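Local atomic coordinates of SM80.1 Vicilin (Solanum melongena, PDB entry 5VF5), a protein that probably serves as a 7S seed storage globulin built from two cupin domains, and carries a copper ion and a sodium ion in the crystal. Residues F49-I54 against V340-N345; E70-V75 against E236-L241; I82-Q87 against L101-G106; I157-S160 against T164-D167. All blocks are in the same frame, centred on the assembly; numbering follows the deposited sequence. Where two conformers were deposited one is given.

Interaction 1. Residues F49-I54 against V340-N345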
loop_
_atom_site.group_PDB
_atom_site.type_symbol
_atom_site.label_atom_id
_atom_site.label_comp_id
_atom_site.label_asym_id
_atom_site.label_seq_id
_atom_site.Cartn_x
_atom_site.Cartn_y
_atom_site.Cartn_z
ATOM N N PHE A 49 1.045 -11.994 0.517
ATOM C CA PHE A 49 0.952 -10.613 0.091
ATOM C C PHE A 49 2.334 -9.970 -0.034
ATOM O O PHE A 49 3.262 -10.277 0.731
ATOM C CB PHE A 49 0.085 -9.814 1.032
ATOM C CG PHE A 49 -1.378 -10.150 0.955
ATOM C CD1 PHE A 49 -2.183 -9.530 0.042
ATOM C CD2 PHE A 49 -1.910 -11.142 1.759
ATOM C CE1 PHE A 49 -3.520 -9.854 -0.060
ATOM C CE2 PHE A 49 -3.255 -11.478 1.655
ATOM C CZ PHE A 49 -4.051 -10.809 0.771
ATOM N N ARG A 50 2.482 -9.100 -1.019
ATOM C CA ARG A 50 3.685 -8.299 -1.173
ATOM C C ARG A 50 3.291 -6.856 -1.314
ATOM O O ARG A 50 2.242 -6.559 -1.947
ATOM C CB ARG A 50 4.472 -8.742 -2.383
ATOM C CG ARG A 50 4.945 -10.194 -2.369
ATOM C CD ARG A 50 6.004 -10.487 -1.321
ATOM N NE ARG A 50 7.296 -9.930 -1.682
ATOM C CZ ARG A 50 8.163 -10.482 -2.533
ATOM N NH1 ARG A 50 7.865 -11.626 -3.156
ATOM N NH2 ARG A 50 9.330 -9.886 -2.771
ATOM N N VAL A 51 4.156 -5.941 -0.888
ATOM C CA VAL A 51 3.980 -4.540 -1.190
ATOM C C VAL A 51 5.136 -4.013 -1.974
ATOM O O VAL A 51 6.280 -4.468 -1.799
ATOM C CB VAL A 51 3.656 -3.624 0.027
ATOM C CG1 VAL A 51 2.302 -3.968 0.623
ATOM C CG2 VAL A 51 4.737 -3.641 1.057
ATOM N N SER A 52 4.858 -3.043 -2.826
ATOM C CA SER A 52 5.883 -2.466 -3.702
ATOM C C SER A 52 5.567 -1.005 -3.981
ATOM O O SER A 52 4.469 -0.504 -3.669
ATOM C CB SER A 52 5.966 -3.274 -5.011
ATOM O OG SER A 52 4.712 -3.269 -5.688
ATOM N N VAL A 53 6.520 -0.353 -4.606
ATOM C CA VAL A 53 6.388 1.024 -5.042
ATOM C C VAL A 53 6.817 1.104 -6.512
ATOM O O VAL A 53 7.781 0.468 -6.900
ATOM C CB VAL A 53 7.187 2.032 -4.160
ATOM C CG1 VAL A 53 7.182 3.439 -4.754
ATOM C CG2 VAL A 53 6.623 2.078 -2.754
ATOM N N ILE A 54 6.021 1.829 -7.313
ATOM C CA ILE A 54 6.380 2.206 -8.664
ATOM C C ILE A 54 6.555 3.711 -8.677
ATOM O O ILE A 54 5.660 4.445 -8.250
ATOM C CB ILE A 54 5.283 1.816 -9.684
ATOM C CG1 ILE A 54 4.992 0.314 -9.615
ATOM C CG2 ILE A 54 5.712 2.268 -11.079
ATOM C CD1 ILE A 54 3.790 -0.141 -10.415
ATOM N N VAL A 340 -0.689 5.427 3.840
ATOM C CA VAL A 340 -1.648 4.590 3.166
ATOM C C VAL A 340 -1.487 3.229 3.772
ATOM O O VAL A 340 -0.366 2.738 3.925
ATOM C CB VAL A 340 -1.364 4.475 1.663
ATOM C CG1 VAL A 340 -2.330 3.491 0.995
ATOM C CG2 VAL A 340 -1.454 5.836 1.070
ATOM N N GLY A 341 -2.592 2.632 4.177
ATOM C CA GLY A 341 -2.569 1.280 4.757
ATOM C C GLY A 341 -3.362 0.298 3.909
ATOM O O GLY A 341 -4.503 0.576 3.493
ATOM N N PHE A 342 -2.784 -0.819 3.589
ATOM C CA PHE A 342 -3.523 -1.920 3.030
ATOM C C PHE A 342 -4.004 -2.804 4.150
ATOM O O PHE A 342 -3.218 -3.240 4.993
ATOM C CB PHE A 342 -2.646 -2.728 2.073
ATOM C CG PHE A 342 -2.310 -2.010 0.806
ATOM C CD1 PHE A 342 -3.321 -1.716 -0.095
ATOM C CD2 PHE A 342 -1.014 -1.668 0.476
ATOM C CE1 PHE A 342 -3.058 -1.076 -1.289
ATOM C CE2 PHE A 342 -0.726 -1.035 -0.721
ATOM C CZ PHE A 342 -1.739 -0.721 -1.613
ATOM N N GLY A 343 -5.278 -3.118 4.134
ATOM C CA GLY A 343 -5.872 -4.037 5.095
ATOM C C GLY A 343 -6.093 -5.418 4.490
ATOM O O GLY A 343 -6.673 -5.532 3.398
ATOM N N ILE A 344 -5.616 -6.431 5.178
ATOM C CA ILE A 344 -5.738 -7.815 4.772
ATOM C C ILE A 344 -6.808 -8.409 5.719
ATOM O O ILE A 344 -6.891 -7.975 6.891
ATOM C CB ILE A 344 -4.339 -8.488 4.881
ATOM C CG1 ILE A 344 -3.394 -7.837 3.795
ATOM C CG2 ILE A 344 -4.460 -10.002 4.709
ATOM C CD1 ILE A 344 -1.936 -8.143 3.992
ATOM N N ASN A 345 -7.637 -9.358 5.253
ATOM C CA ASN A 345 -8.745 -9.884 6.057
ATOM C C ASN A 345 -9.692 -8.724 6.444
ATOM O O ASN A 345 -10.109 -8.609 7.617
ATOM C CB ASN A 345 -8.276 -10.656 7.313
ATOM C CG ASN A 345 -7.370 -11.824 6.979
ATOM O OD1 ASN A 345 -6.293 -11.985 7.626
ATOM N ND2 ASN A 345 -7.733 -12.589 5.950
#
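Phe49 and Ile344 meet where the two cupin domains of this bicupin press together, Phe49 at the start of strand 49-56 in the N-terminal domain and Ile344 on strand 337-344 in the C-terminal one. The two side chains run alongside each other, pointing opposite ways, and the isoleucine lays both of its branches against the ring. Its CD1 stands over one face of Phe49, 4.0 Å from the ring centroid and 25° off the normal, a CH-pi contact displaced toward the CG-CD2 bond. The shorter branch goes to the far end of the same ring, with Ile344 CG2 3.6 Å from Phe49 CE2. With CG1 of Ile344 opposite its own carbonyl carbon (chi1 -67°), the two branches lie along the ring, CD1 over the CG-CD2 side and CG2 at CE2.

No hydrogen bond joins the two segments. Strand 49-56 spends its backbone bonds on its own side, as Arg50 does with Ala126, so the domains meet here through buried hydrocarbon. The second pair is lighter: Val51 passes Phe342, whose ring also meets that of Tyr123, the planes inclined at about 40°, and touches Ile72 and Val74 of strand 69-77. Here a single methyl does the work, Val51 CG1 approaching Phe342 CD2 obliquely at 4.0 Å.

Interaction 2. Residues E70-V75 against E236-L241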
loop_
_atom_site.group_PDB
_atom_site.type_symbol
_atom_site.label_atom_id
_atom_site.label_comp_id
_atom_site.label_asym_id
_atom_site.label_seq_id
_atom_site.Cartn_x
_atom_site.Cartn_y
_atom_site.Cartn_z
ATOM N N GLU A 70 -2.587 -10.719 -8.155
ATOM C CA GLU A 70 -3.719 -9.811 -8.136
ATOM C C GLU A 70 -3.293 -8.560 -7.363
ATOM O O GLU A 70 -2.768 -8.698 -6.259
ATOM C CB GLU A 70 -4.855 -10.529 -7.375
ATOM C CG GLU A 70 -5.225 -11.889 -7.955
ATOM C CD GLU A 70 -5.867 -11.765 -9.310
ATOM O OE1 GLU A 70 -6.350 -10.672 -9.612
ATOM O OE2 GLU A 70 -5.863 -12.742 -10.061
ATOM N N ALA A 71 -3.537 -7.374 -7.887
ATOM C CA ALA A 71 -2.978 -6.170 -7.327
ATOM C C ALA A 71 -4.003 -5.114 -7.022
ATOM O O ALA A 71 -5.076 -5.063 -7.661
ATOM C CB ALA A 71 -1.881 -5.582 -8.217
ATOM N N ILE A 72 -3.638 -4.228 -6.129
ATOM C CA ILE A 72 -4.343 -2.974 -5.900
ATOM C C ILE A 72 -3.304 -1.865 -5.996
ATOM O O ILE A 72 -2.281 -1.912 -5.295
ATOM C CB ILE A 72 -5.001 -2.901 -4.515
ATOM C CG1 ILE A 72 -5.969 -4.059 -4.318
ATOM C CG2 ILE A 72 -5.690 -1.569 -4.361
ATOM C CD1 ILE A 72 -6.525 -4.132 -2.931
ATOM N N PHE A 73 -3.514 -0.929 -6.915
ATOM C CA PHE A 73 -2.652 0.231 -7.107
ATOM C C PHE A 73 -3.279 1.411 -6.383
ATOM O O PHE A 73 -4.469 1.682 -6.567
ATOM C CB PHE A 73 -2.503 0.596 -8.601
ATOM C CG PHE A 73 -1.563 -0.228 -9.418
ATOM C CD1 PHE A 73 -1.217 -1.530 -9.108
ATOM C CD2 PHE A 73 -1.014 0.330 -10.564
ATOM C CE1 PHE A 73 -0.339 -2.234 -9.897
ATOM C CE2 PHE A 73 -0.138 -0.385 -11.355
ATOM C CZ PHE A 73 0.180 -1.674 -11.025
ATOM N N VAL A 74 -2.499 2.164 -5.642
ATOM C CA VAL A 74 -2.927 3.381 -4.981
ATOM C C VAL A 74 -1.986 4.498 -5.352
ATOM O O VAL A 74 -0.784 4.436 -5.103
ATOM C CB VAL A 74 -2.971 3.216 -3.461
ATOM C CG1 VAL A 74 -3.487 4.485 -2.768
ATOM C CG2 VAL A 74 -3.791 2.020 -3.071
ATOM N N VAL A 75 -2.499 5.550 -5.991
ATOM C CA VAL A 75 -1.642 6.667 -6.366
ATOM C C VAL A 75 -1.377 7.568 -5.168
ATOM O O VAL A 75 -2.298 8.122 -4.567
ATOM C CB VAL A 75 -2.241 7.488 -7.511
ATOM C CG1 VAL A 75 -1.319 8.607 -7.912
ATOM C CG2 VAL A 75 -2.506 6.591 -8.689
ATOM N N GLU A 236 -17.022 -3.511 -4.285
ATOM C CA GLU A 236 -17.046 -4.908 -4.679
ATOM C C GLU A 236 -15.696 -5.346 -5.306
ATOM O O GLU A 236 -15.290 -6.500 -5.176
ATOM C CB GLU A 236 -18.225 -5.152 -5.647
ATOM C CG GLU A 236 -17.985 -4.723 -7.078
ATOM N N GLN A 237 -15.020 -4.417 -5.967
ATOM C CA GLN A 237 -13.762 -4.822 -6.601
ATOM C C GLN A 237 -12.669 -5.160 -5.597
ATOM O O GLN A 237 -11.699 -5.783 -6.010
ATOM C CB GLN A 237 -13.212 -3.813 -7.588
ATOM C CG GLN A 237 -12.854 -2.478 -6.975
ATOM C CD GLN A 237 -13.981 -1.495 -7.178
ATOM O OE1 GLN A 237 -15.077 -1.649 -6.622
ATOM N NE2 GLN A 237 -13.728 -0.496 -7.982
ATOM N N LEU A 238 -12.871 -4.876 -4.320
ATOM C CA LEU A 238 -11.925 -5.307 -3.259
ATOM C C LEU A 238 -12.277 -6.626 -2.593
ATOM O O LEU A 238 -11.504 -7.137 -1.779
ATOM C CB LEU A 238 -11.803 -4.205 -2.210
ATOM C CG LEU A 238 -11.387 -2.817 -2.691
ATOM C CD1 LEU A 238 -11.358 -1.867 -1.506
ATOM C CD2 LEU A 238 -10.035 -2.830 -3.368
ATOM N N ARG A 239 -13.448 -7.191 -2.909
ATOM C CA ARG A 239 -13.964 -8.358 -2.169
ATOM C C ARG A 239 -13.163 -9.635 -2.400
ATOM O O ARG A 239 -13.015 -10.418 -1.485
ATOM C CB ARG A 239 -15.453 -8.591 -2.524
ATOM C CG ARG A 239 -16.312 -7.580 -1.869
ATOM C CD ARG A 239 -17.770 -7.715 -2.282
ATOM N NE ARG A 239 -18.520 -6.609 -1.713
ATOM C CZ ARG A 239 -19.724 -6.235 -2.122
ATOM N NH1 ARG A 239 -20.368 -6.906 -3.084
ATOM N NH2 ARG A 239 -20.290 -5.196 -1.549
ATOM N N ASP A 240 -12.709 -9.857 -3.629
ATOM C CA ASP A 240 -11.957 -11.072 -3.959
ATOM C C ASP A 240 -10.659 -11.223 -3.161
ATOM O O ASP A 240 -10.346 -12.301 -2.694
ATOM C CB ASP A 240 -11.714 -11.215 -5.477
ATOM C CG ASP A 240 -11.144 -9.960 -6.155
ATOM O OD1 ASP A 240 -10.754 -8.945 -5.504
ATOM O OD2 ASP A 240 -11.090 -9.985 -7.425
ATOM N N LEU A 241 -9.923 -10.126 -3.007
ATOM C CA LEU A 241 -8.732 -10.093 -2.199
ATOM C C LEU A 241 -9.053 -9.956 -0.708
ATOM O O LEU A 241 -8.204 -10.216 0.099
ATOM C CB LEU A 241 -7.870 -8.936 -2.632
ATOM C CG LEU A 241 -7.125 -9.100 -3.938
ATOM C CD1 LEU A 241 -6.467 -7.783 -4.296
ATOM C CD2 LEU A 241 -6.068 -10.167 -3.788
#
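Leu241 is forked over two residues of strand 69-77, and that fork carries most of the contact. One methyl, CD1, lies 3.8 Å from CG1 of Ile72; the other, CD2, sits 3.8 Å from CB of Glu70. Ile72 answers with its long branch: its chi2 of 173° stretches CG1 and CD1 straight out, running counter to Leu241 along its flank and on to Leu238. Leu238 crosses it at about a right angle, and its CD2 comes within 3.8 Å of Ile72 CD1. Leu238 leaves its backbone at an angle to the strand, and only the end of the side chain comes close.

The polar ends gather beside this patch. Glu70 touches the leucine with CB, while its chain bends at chi2 (-68°) and takes OE1 to the backbone N of Gly105 and to Arg102. Asp240 OD2 is bound by the same arginine, so a single nitrogen, NH2 of Arg102, serves both carboxylates, whose Glu70 OE1 and Asp240 OD2 are 5.3 Å apart, and probably offsets their repulsion. Asp240 OD1 in turn accepts from N of Leu241 at 2.9 Å. Apolar side chains from the helically turned connection between strands 225-230 and 243-250 thus sit on a strand of the other cupin, an interdomain contact typical of the two-domain vicilin architecture.

Interaction 3. Residues I82-Q87 against L101-G106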
loop_
_atom_site.group_PDB
_atom_site.type_symbol
_atom_site.label_atom_id
_atom_site.label_comp_id
_atom_site.label_asym_id
_atom_site.label_seq_id
_atom_site.Cartn_x
_atom_site.Cartn_y
_atom_site.Cartn_z
ATOM N N ILE A 82 -2.593 4.695 -16.889
ATOM C CA ILE A 82 -2.451 3.249 -16.978
ATOM C C ILE A 82 -3.225 2.756 -18.175
ATOM O O ILE A 82 -4.386 3.104 -18.369
ATOM C CB ILE A 82 -2.878 2.506 -15.697
ATOM C CG1 ILE A 82 -2.489 1.036 -15.795
ATOM C CG2 ILE A 82 -4.378 2.686 -15.388
ATOM C CD1 ILE A 82 -2.594 0.297 -14.505
ATOM N N SER A 83 -2.608 1.928 -18.985
ATOM C CA SER A 83 -3.233 1.272 -20.093
ATOM C C SER A 83 -3.239 -0.231 -19.863
ATOM O O SER A 83 -2.184 -0.807 -19.605
ATOM C CB SER A 83 -2.536 1.643 -21.397
ATOM O OG SER A 83 -2.519 3.057 -21.586
ATOM N N ILE A 84 -4.390 -0.876 -19.972
ATOM C CA ILE A 84 -4.582 -2.277 -19.661
ATOM C C ILE A 84 -5.047 -2.992 -20.933
ATOM O O ILE A 84 -6.092 -2.647 -21.499
ATOM C CB ILE A 84 -5.624 -2.459 -18.553
ATOM C CG1 ILE A 84 -5.313 -1.548 -17.384
ATOM C CG2 ILE A 84 -5.721 -3.920 -18.158
ATOM C CD1 ILE A 84 -6.379 -1.475 -16.317
ATOM N N ALA A 85 -4.308 -3.982 -21.365
ATOM C CA ALA A 85 -4.555 -4.764 -22.569
ATOM C C ALA A 85 -4.943 -6.189 -22.180
ATOM O O ALA A 85 -4.159 -6.918 -21.616
ATOM C CB ALA A 85 -3.366 -4.760 -23.482
ATOM N N GLU A 86 -6.165 -6.572 -22.402
ATOM C CA GLU A 86 -6.585 -7.939 -22.206
ATOM C C GLU A 86 -6.726 -8.577 -23.586
ATOM O O GLU A 86 -6.428 -7.951 -24.600
ATOM C CB GLU A 86 -7.863 -7.986 -21.351
ATOM C CG GLU A 86 -7.437 -8.044 -19.859
ATOM C CD GLU A 86 -8.345 -7.432 -18.826
ATOM O OE1 GLU A 86 -9.127 -6.490 -19.131
ATOM O OE2 GLU A 86 -8.234 -7.896 -17.656
ATOM N N GLN A 87 -7.079 -9.835 -23.635
ATOM C CA GLN A 87 -7.245 -10.534 -24.914
ATOM C C GLN A 87 -8.318 -9.879 -25.782
ATOM O O GLN A 87 -8.204 -9.862 -27.002
ATOM C CB GLN A 87 -7.605 -11.984 -24.627
ATOM C CG GLN A 87 -7.909 -12.893 -25.809
ATOM C CD GLN A 87 -6.752 -13.068 -26.780
ATOM O OE1 GLN A 87 -5.583 -12.833 -26.430
ATOM N NE2 GLN A 87 -7.071 -13.518 -27.998
ATOM N N LEU A 101 -7.108 1.433 -7.735
ATOM C CA LEU A 101 -7.442 0.628 -8.899
ATOM C C LEU A 101 -7.138 -0.814 -8.609
ATOM O O LEU A 101 -5.984 -1.142 -8.276
ATOM C CB LEU A 101 -6.655 1.092 -10.132
ATOM C CG LEU A 101 -6.977 0.386 -11.429
ATOM C CD1 LEU A 101 -8.342 0.744 -11.957
ATOM C CD2 LEU A 101 -5.898 0.714 -12.456
ATOM N N ARG A 102 -8.141 -1.682 -8.700
ATOM C CA ARG A 102 -7.910 -3.135 -8.661
ATOM C C ARG A 102 -7.494 -3.589 -10.055
ATOM O O ARG A 102 -8.184 -3.343 -11.035
ATOM C CB ARG A 102 -9.194 -3.812 -8.222
ATOM C CG ARG A 102 -9.185 -5.312 -8.231
ATOM C CD ARG A 102 -8.592 -5.886 -6.968
ATOM N NE ARG A 102 -8.785 -7.320 -7.064
ATOM C CZ ARG A 102 -8.012 -8.144 -7.756
ATOM N NH1 ARG A 102 -6.858 -7.722 -8.286
ATOM N NH2 ARG A 102 -8.332 -9.410 -7.842
ATOM N N LEU A 103 -6.339 -4.263 -10.120
ATOM C CA LEU A 103 -5.817 -4.796 -11.372
ATOM C C LEU A 103 -5.798 -6.329 -11.279
ATOM O O LEU A 103 -5.062 -6.947 -10.444
ATOM C CB LEU A 103 -4.380 -4.292 -11.560
ATOM C CG LEU A 103 -3.754 -4.564 -12.902
ATOM C CD1 LEU A 103 -4.449 -3.789 -14.019
ATOM C CD2 LEU A 103 -2.258 -4.225 -12.809
ATOM N N HIS A 104 -6.538 -6.962 -12.148
ATOM C CA HIS A 104 -6.568 -8.405 -12.189
ATOM C C HIS A 104 -5.188 -8.957 -12.545
ATOM O O HIS A 104 -4.462 -8.422 -13.387
ATOM C CB HIS A 104 -7.605 -8.897 -13.240
ATOM C CG HIS A 104 -9.015 -8.723 -12.815
ATOM N ND1 HIS A 104 -9.640 -9.587 -11.945
ATOM C CD2 HIS A 104 -9.933 -7.781 -13.148
ATOM C CE1 HIS A 104 -10.889 -9.185 -11.759
ATOM N NE2 HIS A 104 -11.091 -8.088 -12.473
ATOM N N GLY A 105 -4.846 -10.058 -11.920
ATOM C CA GLY A 105 -3.627 -10.757 -12.256
ATOM C C GLY A 105 -3.585 -11.091 -13.723
ATOM O O GLY A 105 -4.616 -11.365 -14.338
ATOM N N GLY A 106 -2.410 -11.000 -14.325
ATOM C CA GLY A 106 -2.300 -11.292 -15.740
ATOM C C GLY A 106 -2.715 -10.237 -16.714
ATOM O O GLY A 106 -2.684 -10.445 -17.931
HETATM O O HOH W 1 -3.127 -9.016 -20.877
HETATM O O HOH W 2 -6.413 -10.115 -16.431
#
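Ile82 and Leu101 reach toward each other tip to tip, and one methyl of the leucine nests in the notch of the isoleucine. Leu101 CD2 lies 3.8 Å from Ile82 CG2 and 3.9 Å from Ile82 CD1, so the two ends of the isoleucine straddle it. CG1 of Ile82 is turned opposite the backbone N (chi1 -171°), which leaves CD1 and CG2 on the leucine's side. Further along, Ile84 and Leu103 do not butt but overlap flank to flank, with Ile84 CD1 3.8 Å from Leu103 CD1. A looser approach, 4.5 Å from Ile84 CD1 to Leu101 CD2, links the two pairs.

These are facing layers of the N-terminal cupin's beta barrel: strands 79-85 and 100-103 belong to different sheets, their axes 10.9 Å apart at closest and their directions 30° from parallel. Phe73 comes in from strand 69-77 to touch both Ile82 and Leu103, and Ile109 does the same from strand 108-113.

Beyond the strand ends the filling turns polar. A water donates to Glu86 OE2 at 3.1 Å and to Gly105 O at 3.0 Å, while the same carboxylate oxygen of Glu86 is also salt-bridged to Arg206.

Interaction 4. Residues I157-S160 against T164-D167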
loop_
_atom_site.group_PDB
_atom_site.type_symbol
_atom_site.label_atom_id
_atom_site.label_comp_id
_atom_site.label_asym_id
_atom_site.label_seq_id
_atom_site.Cartn_x
_atom_site.Cartn_y
_atom_site.Cartn_z
ATOM N N ILE A 157 9.718 -21.630 -33.632
ATOM C CA ILE A 157 8.424 -21.409 -33.030
ATOM C C ILE A 157 7.998 -19.936 -33.228
ATOM O O ILE A 157 6.862 -19.684 -33.596
ATOM C CB ILE A 157 8.452 -21.831 -31.543
ATOM C CG1 ILE A 157 8.430 -23.375 -31.491
ATOM C CG2 ILE A 157 7.281 -21.199 -30.804
ATOM C CD1 ILE A 157 8.671 -23.936 -30.104
ATOM N N LEU A 158 8.888 -18.982 -33.010
ATOM C CA LEU A 158 8.549 -17.573 -33.250
ATOM C C LEU A 158 8.224 -17.330 -34.712
ATOM O O LEU A 158 7.271 -16.599 -35.035
ATOM C CB LEU A 158 9.691 -16.616 -32.830
ATOM C CG LEU A 158 9.954 -16.542 -31.313
ATOM C CD1 LEU A 158 11.235 -15.757 -31.029
ATOM C CD2 LEU A 158 8.788 -15.922 -30.572
ATOM N N GLU A 159 8.996 -17.912 -35.617
ATOM C CA GLU A 159 8.695 -17.794 -37.066
ATOM C C GLU A 159 7.302 -18.294 -37.440
ATOM O O GLU A 159 6.536 -17.606 -38.121
ATOM C CB GLU A 159 9.795 -18.550 -37.851
ATOM C CG GLU A 159 9.580 -18.676 -39.338
ATOM C CD GLU A 159 10.778 -19.320 -39.970
ATOM O OE1 GLU A 159 10.767 -20.557 -40.056
ATOM O OE2 GLU A 159 11.757 -18.616 -40.312
ATOM N N SER A 160 6.963 -19.476 -36.956
ATOM C CA SER A 160 5.653 -20.072 -37.201
ATOM C C SER A 160 4.552 -19.306 -36.516
ATOM O O SER A 160 3.491 -19.061 -37.097
ATOM C CB SER A 160 5.643 -21.539 -36.774
ATOM O OG SER A 160 6.422 -22.329 -37.660
ATOM N N THR A 164 6.480 -14.887 -39.795
ATOM C CA THR A 164 7.482 -13.844 -40.110
ATOM C C THR A 164 8.831 -14.555 -40.167
ATOM O O THR A 164 9.125 -15.352 -39.296
ATOM C CB THR A 164 7.530 -12.740 -39.006
ATOM O OG1 THR A 164 6.263 -12.031 -38.956
ATOM C CG2 THR A 164 8.632 -11.698 -39.237
ATOM N N GLN A 165 9.661 -14.246 -41.152
ATOM C CA GLN A 165 10.953 -14.917 -41.273
ATOM C C GLN A 165 11.781 -14.800 -39.994
ATOM O O GLN A 165 11.786 -13.732 -39.348
ATOM C CB GLN A 165 11.714 -14.328 -42.468
ATOM C CG GLN A 165 12.904 -15.170 -42.894
ATOM C CD GLN A 165 14.199 -14.838 -42.150
ATOM O OE1 GLN A 165 14.477 -13.670 -41.823
ATOM N NE2 GLN A 165 14.997 -15.870 -41.872
ATOM N N ARG A 166 12.481 -15.872 -39.621
ATOM C CA ARG A 166 13.052 -15.974 -38.265
ATOM C C ARG A 166 14.019 -14.857 -37.978
ATOM O O ARG A 166 14.012 -14.315 -36.910
ATOM C CB ARG A 166 13.697 -17.341 -37.950
ATOM C CG ARG A 166 14.847 -17.710 -38.840
ATOM C CD ARG A 166 15.217 -19.171 -38.586
ATOM N NE ARG A 166 14.104 -20.056 -38.934
ATOM C CZ ARG A 166 14.000 -21.341 -38.587
ATOM N NH1 ARG A 166 14.931 -21.938 -37.856
ATOM N NH2 ARG A 166 12.930 -22.038 -38.964
ATOM N N ASP A 167 14.862 -14.503 -38.935
ATOM C CA ASP A 167 15.808 -13.423 -38.681
ATOM C C ASP A 167 15.122 -12.069 -38.392
ATOM O O ASP A 167 15.591 -11.326 -37.542
ATOM C CB ASP A 167 16.876 -13.341 -39.775
ATOM C CG ASP A 167 17.712 -14.624 -39.877
ATOM O OD1 ASP A 167 17.926 -15.359 -38.878
ATOM O OD2 ASP A 167 18.159 -14.901 -40.982
#
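Glu159 and Arg166 clasp one another across the turn between helices 155-162 and 166-172, a tight connection between two short helices at the far end of the molecule. The close-packed part is a two-nitrogen, side-on salt bridge. Arg166 NH2 gives a bond of 2.8 Å to Glu159 OE1, and Arg166 NE gives a nearly straight one of 3.1 Å to Glu159 OE2. Both oxygens lie close to the guanidinium plane, yet the nitrogens meet the carboxylate from above, since the two planes are 57° apart. Glu159 gets there by stretching out, CG opposite the backbone N (chi1 173°), while Arg166 folds back through a bend at chi3 (63°). A third, weak bond runs from Arg166 N to Glu159 OE2 at 2.9 Å.

On the backbone side, Thr164 N donates to Glu159 O at 3.2 Å, on a lone pair in the carbonyl plane, and Thr164 OG1 turns to Phe162 O. The outer side is looser: Gln165, at the N-cap position, is exposed and only lightly touched by Glu159.

With OE2 receiving a side-chain N-H and, weakly, a backbone N-H from the first turn of the second helix, Glu159 is probably held in its ionised form by the guanidinium and the helix start together.

In the fold
Going from the N terminus, residues 49-54 open the longest loop, closed by interaction 1 at 340-345, 286 residues on. Inside it, strand 69-77 opens the loop that interaction 2 closes at residues 236-241. Interactions 3 and 4 both nest within that second loop, one after the other: 82-87 with 101-106 joins the two layers of the first cupin, and 157-160 with 164-167 closes the short turn between two outlying helices. None of the loops cross. Interactions 1 and 2 tie the two cupins together and touch, as where Phe342 meets Val74. Interaction 3 adjoins interaction 2 through neighbouring strands 69-77 and 100-103, whereas interaction 4 stays remote, its centre about 29 Å from that of interaction 3.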